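Local coordinates for putative dihydrodipicolinate synthase family protein (Coccidioides immitis, PDB 3QFE), which is a putative member of the dihydrodipicolinate synthase family, built on a TIM-barrel fold, with no function of its own assigned, at residues A[35-40]-A[272-277]; A[110-115]-A[128-133]; A[223-228]-A[305-310]. All blocks are in the same frame, centred on the assembly; numbering follows the deposited sequence.

Overall arrangement
From the N terminus, segment 35-40 on helix 31-42 comes first and waits 231 residues for its partner 272-277, so interaction 1 closes a loop that takes in most of the TIM barrel. Interaction 2 is nested inside it, a short closure of 12 residues between strand 109-112 and helix 124-137. Interaction 3 opens at 223-228, still within the loop of interaction 1, and closes at 305-310 beyond it, so the two cross. Interactions 1 and 3 touch, with centres 14 Å apart, and tie helices 31-42 and 226-237 to the C-terminal helices; interaction 2 lies on the opposite side of the chain's centre, its centre 32 Å from that of interaction 1.

Interaction 1: residues A[35-40]-A[272-277]; sequences ERYYAY and FSAKAA
Helix 31-42 comes closest to the short helix 273-276 just past the latter's C-terminal end, where the CA atoms of Y40 and A277 are 5.9 Å apart. Y40 and Y37, one turn apart on this first barrel helix, carry the contact, and both have CG anti to the backbone N (chi1 -177° for Y40). The Y40 ring lies with one face over the end of the short helix: A276 C sits 4.1 Å above its plane, displaced toward the rim, and A277 CA is over the same face. Both ends of this side chain find a methyl group, Y40 CB meeting A277 CB at 3.7 Å and Y40 OH meeting A276 CB at 3.5 Å. Y37 presents its edge instead. Its CE1 atom is 3.3 Å from S273 OG, which lies in the plane of the ring. No hydrogen bond spans the two segments; the hydroxyls of Y37 and S273 turn to a third residue, N223, whose O is bonded to S273 OG and whose OD1 is bonded to Y37 OH, while S273 OG also bonds to A269 O. The side chain of Y40 is about 8 Å from the bound calcium ion. The first barrel helix is thus joined to the C-terminal helices by apolar contact of Y40 with two alanine methyls and by the edge of Y37 against S273, with the buried hydroxyls of these last two satisfied through N223.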
loop_
_atom_site.group_PDB
_atom_site.type_symbol
_atom_site.label_atom_id
_atom_site.label_comp_id
_atom_site.label_asym_id
_atom_site.label_seq_id
_atom_site.Cartn_x
_atom_site.Cartn_y
_atom_site.Cartn_z
ATOM N N GLU A 35 -12.365 1.319 -11.066
ATOM C CA GLU A 35 -13.357 1.710 -10.072
ATOM C C GLU A 35 -14.039 0.480 -9.414
ATOM O O GLU A 35 -14.185 0.448 -8.187
ATOM C CB GLU A 35 -14.407 2.642 -10.670
ATOM C CG GLU A 35 -15.158 3.430 -9.608
ATOM C CD GLU A 35 -16.400 4.119 -10.142
ATOM O OE1 GLU A 35 -16.502 4.249 -11.368
ATOM O OE2 GLU A 35 -17.283 4.535 -9.350
ATOM N N ARG A 36 -14.426 -0.505 -10.232
ATOM C CA ARG A 36 -15.001 -1.757 -9.742
ATOM C C ARG A 36 -14.084 -2.418 -8.747
ATOM O O ARG A 36 -14.532 -2.905 -7.707
ATOM C CB ARG A 36 -15.272 -2.745 -10.885
ATOM C CG ARG A 36 -16.360 -2.306 -11.815
ATOM C CD ARG A 36 -16.773 -3.408 -12.768
ATOM N NE ARG A 36 -17.934 -2.983 -13.549
ATOM C CZ ARG A 36 -18.452 -3.682 -14.552
ATOM N NH1 ARG A 36 -19.516 -3.217 -15.203
ATOM N NH2 ARG A 36 -17.908 -4.843 -14.902
ATOM N N TYR A 37 -12.791 -2.424 -9.067
ATOM C CA TYR A 37 -11.784 -3.136 -8.294
ATOM C C TYR A 37 -11.503 -2.460 -6.955
ATOM O O TYR A 37 -11.534 -3.107 -5.921
ATOM C CB TYR A 37 -10.502 -3.267 -9.119
ATOM C CG TYR A 37 -9.383 -4.010 -8.419
ATOM C CD1 TYR A 37 -9.446 -5.398 -8.223
ATOM C CD2 TYR A 37 -8.274 -3.332 -7.945
ATOM C CE1 TYR A 37 -8.421 -6.092 -7.587
ATOM C CE2 TYR A 37 -7.242 -4.008 -7.299
ATOM C CZ TYR A 37 -7.321 -5.394 -7.123
ATOM O OH TYR A 37 -6.290 -6.066 -6.480
ATOM N N TYR A 38 -11.252 -1.151 -6.979
ATOM C CA TYR A 38 -11.076 -0.373 -5.756
ATOM C C TYR A 38 -12.286 -0.508 -4.825
ATOM O O TYR A 38 -12.128 -0.632 -3.603
ATOM C CB TYR A 38 -10.930 1.104 -6.084
ATOM C CG TYR A 38 -9.620 1.591 -6.697
ATOM C CD1 TYR A 38 -8.421 0.950 -6.469
ATOM C CD2 TYR A 38 -9.603 2.751 -7.465
ATOM C CE1 TYR A 38 -7.237 1.440 -7.017
ATOM C CE2 TYR A 38 -8.428 3.260 -8.000
ATOM C CZ TYR A 38 -7.254 2.597 -7.775
ATOM O OH TYR A 38 -6.105 3.091 -8.312
ATOM N N ALA A 39 -13.496 -0.441 -5.400
ATOM C CA ALA A 39 -14.714 -0.516 -4.619
ATOM C C ALA A 39 -14.805 -1.901 -3.962
ATOM O O ALA A 39 -15.090 -2.017 -2.766
ATOM C CB ALA A 39 -15.910 -0.230 -5.476
ATOM N N TYR A 40 -14.515 -2.944 -4.729
ATOM C CA TYR A 40 -14.513 -4.291 -4.177
ATOM C C TYR A 40 -13.527 -4.411 -2.996
ATOM O O TYR A 40 -13.867 -4.974 -1.936
ATOM C CB TYR A 40 -14.153 -5.307 -5.248
ATOM C CG TYR A 40 -14.217 -6.719 -4.715
ATOM C CD1 TYR A 40 -15.438 -7.391 -4.622
ATOM C CD2 TYR A 40 -13.065 -7.369 -4.276
ATOM C CE1 TYR A 40 -15.501 -8.667 -4.124
ATOM C CE2 TYR A 40 -13.123 -8.650 -3.759
ATOM C CZ TYR A 40 -14.338 -9.292 -3.683
ATOM O OH TYR A 40 -14.407 -10.561 -3.175
ATOM N N PHE A 272 -7.891 -13.950 -8.953
ATOM C CA PHE A 272 -8.607 -14.112 -7.708
ATOM C C PHE A 272 -9.529 -12.935 -7.455
ATOM O O PHE A 272 -10.707 -12.997 -7.813
ATOM C CB PHE A 272 -7.649 -14.413 -6.556
ATOM C CG PHE A 272 -6.914 -15.712 -6.731
ATOM C CD1 PHE A 272 -7.619 -16.930 -6.780
ATOM C CD2 PHE A 272 -5.520 -15.734 -6.878
ATOM C CE1 PHE A 272 -6.942 -18.163 -6.962
ATOM C CE2 PHE A 272 -4.824 -16.955 -7.051
ATOM C CZ PHE A 272 -5.538 -18.174 -7.099
ATOM N N SER A 273 -8.993 -11.852 -6.902
ATOM C CA SER A 273 -9.814 -10.699 -6.519
ATOM C C SER A 273 -10.525 -9.975 -7.676
ATOM O O SER A 273 -11.689 -9.596 -7.538
ATOM C CB SER A 273 -8.969 -9.693 -5.742
ATOM O OG SER A 273 -7.954 -9.222 -6.595
ATOM N N ALA A 274 -9.841 -9.776 -8.796
ATOM C CA ALA A 274 -10.447 -9.082 -9.940
ATOM C C ALA A 274 -11.624 -9.869 -10.522
ATOM O O ALA A 274 -12.673 -9.298 -10.807
ATOM C CB ALA A 274 -9.409 -8.767 -11.024
ATOM N N LYS A 275 -11.457 -11.180 -10.678
ATOM C CA LYS A 275 -12.565 -12.058 -11.037
ATOM C C LYS A 275 -13.671 -11.986 -9.994
ATOM O O LYS A 275 -14.859 -11.874 -10.360
ATOM C CB LYS A 275 -12.105 -13.523 -11.266
ATOM C CG LYS A 275 -13.249 -14.457 -11.708
ATOM C CD LYS A 275 -12.853 -15.918 -11.661
ATOM C CE LYS A 275 -12.586 -16.523 -13.047
ATOM N NZ LYS A 275 -12.651 -18.049 -12.972
ATOM N N ALA A 276 -13.322 -11.998 -8.704
ATOM C CA ALA A 276 -14.385 -11.896 -7.683
ATOM C C ALA A 276 -15.148 -10.573 -7.809
ATOM O O ALA A 276 -16.321 -10.494 -7.429
ATOM C CB ALA A 276 -13.843 -12.048 -6.261
ATOM N N ALA A 277 -14.463 -9.548 -8.324
ATOM C CA ALA A 277 -15.012 -8.216 -8.500
ATOM C C ALA A 277 -15.796 -8.093 -9.819
ATOM O O ALA A 277 -16.275 -7.018 -10.156
ATOM C CB ALA A 277 -13.885 -7.172 -8.433
#

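Interaction 2: residues A[110-115]-A[128-133]; sequences VLVLPP and KSFFDD
This is a buried, apolar contact within one beta-alpha unit of the barrel, between the end of strand 109-112 with the loop that leaves it and the helix 124-137 that follows. Two consecutive phenylalanines of the helix reach the strand end by different routes. F130 has CG anti to its backbone N (chi1 171°), whereas F131 has CG anti to its carbonyl carbon (chi1 -79°), and the pair meets edge to face: F130 CD2 stands 3.9 Å above the F131 plane, over its centre. P115 and F130 approach tip to tip. The P115 CD atom makes a CH-pi contact, 3.9 Å from the centroid of the F130 ring and 26° off its normal. V112, pointing from the strand toward the helix, serves both rings through one methyl, CG1, which is 3.7 Å from F130 CE2 and 3.9 Å from F131 CE1. P114 adds its CB atom at 3.8 Å from F131 CE2. A backbone carbonyl meets a ring edge as well: V112 O lies in the plane of the F131 ring, 3.6 Å from CE1. Beyond these segments, T92 and V95 of helix 92-105 touch F130, continuing the apolar layer to the preceding helix. With no hydrogen bond across the segments, the contact rests on dispersion and CH-pi contact, probably helped by weak attraction between V112 O and the polarised edge of F131.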
loop_
_atom_site.group_PDB
_atom_site.type_symbol
_atom_site.label_atom_id
_atom_site.label_comp_id
_atom_site.label_asym_id
_atom_site.label_seq_id
_atom_site.Cartn_x
_atom_site.Cartn_y
_atom_site.Cartn_z
ATOM N N VAL A 110 -0.575 11.714 2.050
ATOM C CA VAL A 110 0.376 11.444 0.994
ATOM C C VAL A 110 1.530 10.645 1.538
ATOM O O VAL A 110 1.990 10.879 2.654
ATOM C CB VAL A 110 0.872 12.720 0.251
ATOM C CG1 VAL A 110 -0.270 13.351 -0.443
ATOM C CG2 VAL A 110 1.513 13.721 1.203
ATOM N N LEU A 111 1.979 9.693 0.727
ATOM C CA LEU A 111 3.049 8.791 1.084
ATOM C C LEU A 111 4.314 9.141 0.289
ATOM O O LEU A 111 4.328 9.064 -0.939
ATOM C CB LEU A 111 2.565 7.380 0.807
ATOM C CG LEU A 111 3.444 6.172 1.070
ATOM C CD1 LEU A 111 3.735 5.961 2.545
ATOM C CD2 LEU A 111 2.694 4.963 0.469
ATOM N N VAL A 112 5.361 9.558 0.989
ATOM C CA VAL A 112 6.494 10.248 0.369
ATOM C C VAL A 112 7.825 9.486 0.488
ATOM O O VAL A 112 8.366 9.347 1.576
ATOM C CB VAL A 112 6.668 11.703 0.977
ATOM C CG1 VAL A 112 7.793 12.505 0.274
ATOM C CG2 VAL A 112 5.364 12.497 0.923
ATOM N N LEU A 113 8.350 9.015 -0.647
ATOM C CA LEU A 113 9.727 8.488 -0.738
ATOM C C LEU A 113 10.755 9.565 -0.474
ATOM O O LEU A 113 10.518 10.725 -0.794
ATOM C CB LEU A 113 10.011 7.900 -2.135
ATOM C CG LEU A 113 9.293 6.577 -2.438
ATOM C CD1 LEU A 113 9.023 6.411 -3.939
ATOM C CD2 LEU A 113 10.057 5.370 -1.854
ATOM N N PRO A 114 11.901 9.185 0.122
ATOM C CA PRO A 114 12.974 10.157 0.223
ATOM C C PRO A 114 13.522 10.438 -1.179
ATOM O O PRO A 114 13.305 9.649 -2.112
ATOM C CB PRO A 114 14.012 9.459 1.125
ATOM C CG PRO A 114 13.752 8.003 0.976
ATOM C CD PRO A 114 12.298 7.845 0.613
ATOM N N PRO A 115 14.206 11.569 -1.347
ATOM C CA PRO A 115 14.606 11.864 -2.721
ATOM C C PRO A 115 15.748 10.934 -3.162
ATOM O O PRO A 115 16.731 10.794 -2.442
ATOM C CB PRO A 115 15.069 13.321 -2.637
ATOM C CG PRO A 115 15.561 13.482 -1.205
ATOM C CD PRO A 115 14.730 12.544 -0.369
ATOM N N LYS A 128 16.913 15.203 5.243
ATOM C CA LYS A 128 16.260 15.928 6.333
ATOM C C LYS A 128 15.592 17.213 5.840
ATOM O O LYS A 128 14.408 17.449 6.128
ATOM C CB LYS A 128 17.225 16.208 7.502
ATOM N N SER A 129 16.323 18.028 5.082
ATOM C CA SER A 129 15.747 19.280 4.570
ATOM C C SER A 129 14.589 19.070 3.582
ATOM O O SER A 129 13.661 19.867 3.539
ATOM C CB SER A 129 16.822 20.198 3.964
ATOM O OG SER A 129 17.221 19.728 2.692
ATOM N N PHE A 130 14.660 18.000 2.800
ATOM C CA PHE A 130 13.579 17.600 1.905
ATOM C C PHE A 130 12.274 17.346 2.665
ATOM O O PHE A 130 11.244 17.959 2.376
ATOM C CB PHE A 130 13.986 16.343 1.153
ATOM C CG PHE A 130 12.876 15.721 0.353
ATOM C CD1 PHE A 130 12.533 16.225 -0.888
ATOM C CD2 PHE A 130 12.205 14.608 0.828
ATOM C CE1 PHE A 130 11.521 15.635 -1.651
ATOM C CE2 PHE A 130 11.193 14.013 0.090
ATOM C CZ PHE A 130 10.847 14.523 -1.160
ATOM N N PHE A 131 12.323 16.446 3.641
ATOM C CA PHE A 131 11.140 16.159 4.440
ATOM C C PHE A 131 10.624 17.361 5.225
ATOM O O PHE A 131 9.406 17.559 5.299
ATOM C CB PHE A 131 11.355 14.959 5.340
ATOM C CG PHE A 131 11.230 13.662 4.620
ATOM C CD1 PHE A 131 9.997 13.223 4.176
ATOM C CD2 PHE A 131 12.347 12.871 4.379
ATOM C CE1 PHE A 131 9.871 12.020 3.505
ATOM C CE2 PHE A 131 12.222 11.651 3.706
ATOM C CZ PHE A 131 10.981 11.234 3.268
ATOM N N ASP A 132 11.533 18.154 5.790
ATOM C CA ASP A 132 11.168 19.447 6.397
ATOM C C ASP A 132 10.382 20.354 5.431
ATOM O O ASP A 132 9.320 20.874 5.764
ATOM C CB ASP A 132 12.418 20.200 6.876
ATOM C CG ASP A 132 13.010 19.630 8.180
ATOM O OD1 ASP A 132 12.457 18.652 8.763
ATOM O OD2 ASP A 132 14.051 20.180 8.628
ATOM N N ASP A 133 10.919 20.530 4.231
ATOM C CA ASP A 133 10.306 21.371 3.212
ATOM C C ASP A 133 8.956 20.812 2.731
ATOM O O ASP A 133 7.968 21.550 2.572
ATOM C CB ASP A 133 11.279 21.506 2.056
ATOM C CG ASP A 133 10.954 22.665 1.154
ATOM O OD1 ASP A 133 10.121 23.514 1.535
ATOM O OD2 ASP A 133 11.539 22.718 0.056
#

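Interaction 3: residues A[223-228]-A[305-310]; sequences NVFPKT and KVMAEV
Apolar contacts dominate and centre on F225, the residue at the N-cap position of helix 226-237. Its ring lies between two valines. From helix 297-317, V310 brings CG1 over one face, 3.4 Å from F225 CD2; V224, its neighbour in sequence, places CG1 on the opposite face, 3.5 Å above the plane and offset toward the rim. While V310 CG1 comes over the face, M307 crosses the ring obliquely. The chain of M307, with CG anti to the carbonyl carbon (chi1 -66°) and extended beyond, carries SD to within 4.1 Å of V224 CG1, crossing that valine at about a right angle. T228 adds a looser apolar touch, its CG2 4.3 Å from V310 CG1.

The sulfur also makes a Met-aromatic contact: M307 SD is 5.2 Å from the F225 ring centroid and 68° off the normal, an oblique approach. F272 meets the same ring with the planes at about 45°, and it also touches V224 and M307.

Polar groups bond outside the two segments, and no hydrogen bond crosses between them. T228 OG1 is bonded to E314 OE1 and K227 N to E314 OE2, so one carboxylate of helix 297-317 bridges a side chain and a backbone N-H in the first turn of helix 226-237. The calcium ion is bound nearby at A315 and S318. The C-terminal helix is therefore seated against the start of the eighth barrel helix and the loop leading into it by a buried layer of valine, methionine and phenylalanine, and the E314 charge, set at a helix N terminus, is probably stabilised there by the helix dipole.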
loop_
_atom_site.group_PDB
_atom_site.type_symbol
_atom_site.label_atom_id
_atom_site.label_comp_id
_atom_site.label_asym_id
_atom_site.label_seq_id
_atom_site.Cartn_x
_atom_site.Cartn_y
_atom_site.Cartn_z
ATOM N N ASN A 223 -4.259 -7.291 -2.056
ATOM C CA ASN A 223 -4.789 -7.201 -3.429
ATOM C C ASN A 223 -5.453 -8.502 -3.835
ATOM O O ASN A 223 -6.449 -8.500 -4.566
ATOM C CB ASN A 223 -3.681 -6.949 -4.453
ATOM C CG ASN A 223 -3.369 -5.482 -4.639
ATOM O OD1 ASN A 223 -4.166 -4.731 -5.208
ATOM N ND2 ASN A 223 -2.177 -5.070 -4.211
ATOM N N VAL A 224 -4.879 -9.611 -3.382
ATOM C CA VAL A 224 -5.284 -10.920 -3.866
ATOM C C VAL A 224 -6.419 -11.524 -3.041
ATOM O O VAL A 224 -7.436 -11.941 -3.592
ATOM C CB VAL A 224 -4.091 -11.872 -3.910
ATOM C CG1 VAL A 224 -4.474 -13.138 -4.669
ATOM C CG2 VAL A 224 -2.916 -11.174 -4.585
ATOM N N PHE A 225 -6.242 -11.538 -1.718
ATOM C CA PHE A 225 -7.228 -12.086 -0.791
ATOM C C PHE A 225 -7.521 -11.098 0.337
ATOM O O PHE A 225 -7.103 -11.292 1.467
ATOM C CB PHE A 225 -6.729 -13.430 -0.268
ATOM C CG PHE A 225 -6.458 -14.437 -1.359
ATOM C CD1 PHE A 225 -7.469 -14.874 -2.180
ATOM C CD2 PHE A 225 -5.189 -14.937 -1.558
ATOM C CE1 PHE A 225 -7.210 -15.790 -3.195
ATOM C CE2 PHE A 225 -4.931 -15.870 -2.544
ATOM C CZ PHE A 225 -5.934 -16.291 -3.369
ATOM N N PRO A 226 -8.245 -10.017 0.036
ATOM C CA PRO A 226 -8.377 -8.985 1.050
ATOM C C PRO A 226 -9.153 -9.408 2.300
ATOM O O PRO A 226 -8.813 -8.961 3.405
ATOM C CB PRO A 226 -9.086 -7.843 0.300
ATOM C CG PRO A 226 -9.776 -8.499 -0.861
ATOM C CD PRO A 226 -8.852 -9.618 -1.255
ATOM N N LYS A 227 -10.176 -10.251 2.144
ATOM C CA LYS A 227 -10.989 -10.686 3.290
ATOM C C LYS A 227 -10.136 -11.509 4.247
ATOM O O LYS A 227 -10.182 -11.320 5.475
ATOM C CB LYS A 227 -12.201 -11.520 2.850
ATOM C CG LYS A 227 -13.539 -10.827 2.962
ATOM C CD LYS A 227 -13.735 -10.138 4.324
ATOM C CE LYS A 227 -15.120 -10.363 4.871
ATOM N NZ LYS A 227 -15.341 -9.569 6.089
ATOM N N THR A 228 -9.350 -12.424 3.679
ATOM C CA THR A 228 -8.433 -13.246 4.476
ATOM C C THR A 228 -7.443 -12.376 5.250
ATOM O O THR A 228 -7.310 -12.522 6.460
ATOM C CB THR A 228 -7.717 -14.307 3.626
ATOM O OG1 THR A 228 -8.697 -15.072 2.921
ATOM C CG2 THR A 228 -6.915 -15.257 4.501
ATOM N N LYS A 305 -1.286 -23.055 -8.149
ATOM C CA LYS A 305 -1.079 -24.183 -7.237
ATOM C C LYS A 305 -0.924 -23.704 -5.793
ATOM O O LYS A 305 -1.641 -24.163 -4.897
ATOM C CB LYS A 305 0.141 -25.030 -7.644
ATOM N N VAL A 306 -0.015 -22.757 -5.592
ATOM C CA VAL A 306 0.389 -22.312 -4.270
ATOM C C VAL A 306 -0.664 -21.472 -3.546
ATOM O O VAL A 306 -0.645 -21.380 -2.322
ATOM C CB VAL A 306 1.736 -21.545 -4.361
ATOM C CG1 VAL A 306 1.886 -20.474 -3.261
ATOM C CG2 VAL A 306 2.894 -22.533 -4.361
ATOM N N MET A 307 -1.579 -20.866 -4.289
ATOM C CA MET A 307 -2.598 -20.012 -3.681
ATOM C C MET A 307 -3.992 -20.662 -3.566
ATOM O O MET A 307 -4.903 -20.057 -2.998
ATOM C CB MET A 307 -2.688 -18.690 -4.439
ATOM C CG MET A 307 -1.467 -17.825 -4.350
ATOM S SD MET A 307 -1.781 -16.193 -5.071
ATOM C CE MET A 307 -0.142 -15.482 -4.984
ATOM N N ALA A 308 -4.143 -21.882 -4.089
ATOM C CA ALA A 308 -5.439 -22.578 -4.155
ATOM C C ALA A 308 -6.129 -22.759 -2.812
ATOM O O ALA A 308 -7.377 -22.641 -2.725
ATOM C CB ALA A 308 -5.306 -23.930 -4.844
ATOM N N GLU A 309 -5.330 -23.044 -1.777
ATOM C CA GLU A 309 -5.873 -23.281 -0.439
ATOM C C GLU A 309 -6.448 -21.997 0.165
ATOM O O GLU A 309 -7.549 -22.002 0.698
ATOM C CB GLU A 309 -4.841 -23.903 0.512
ATOM C CG GLU A 309 -5.392 -24.115 1.927
ATOM C CD GLU A 309 -4.389 -24.741 2.918
ATOM O OE1 GLU A 309 -4.791 -25.647 3.676
ATOM O OE2 GLU A 309 -3.210 -24.317 2.958
ATOM N N VAL A 310 -5.684 -20.911 0.089
ATOM C CA VAL A 310 -6.138 -19.613 0.592
ATOM C C VAL A 310 -7.314 -19.066 -0.243
ATOM O O VAL A 310 -8.202 -18.425 0.299
ATOM C CB VAL A 310 -4.955 -18.623 0.700
ATOM C CG1 VAL A 310 -5.432 -17.208 0.983
ATOM C CG2 VAL A 310 -4.018 -19.080 1.812
#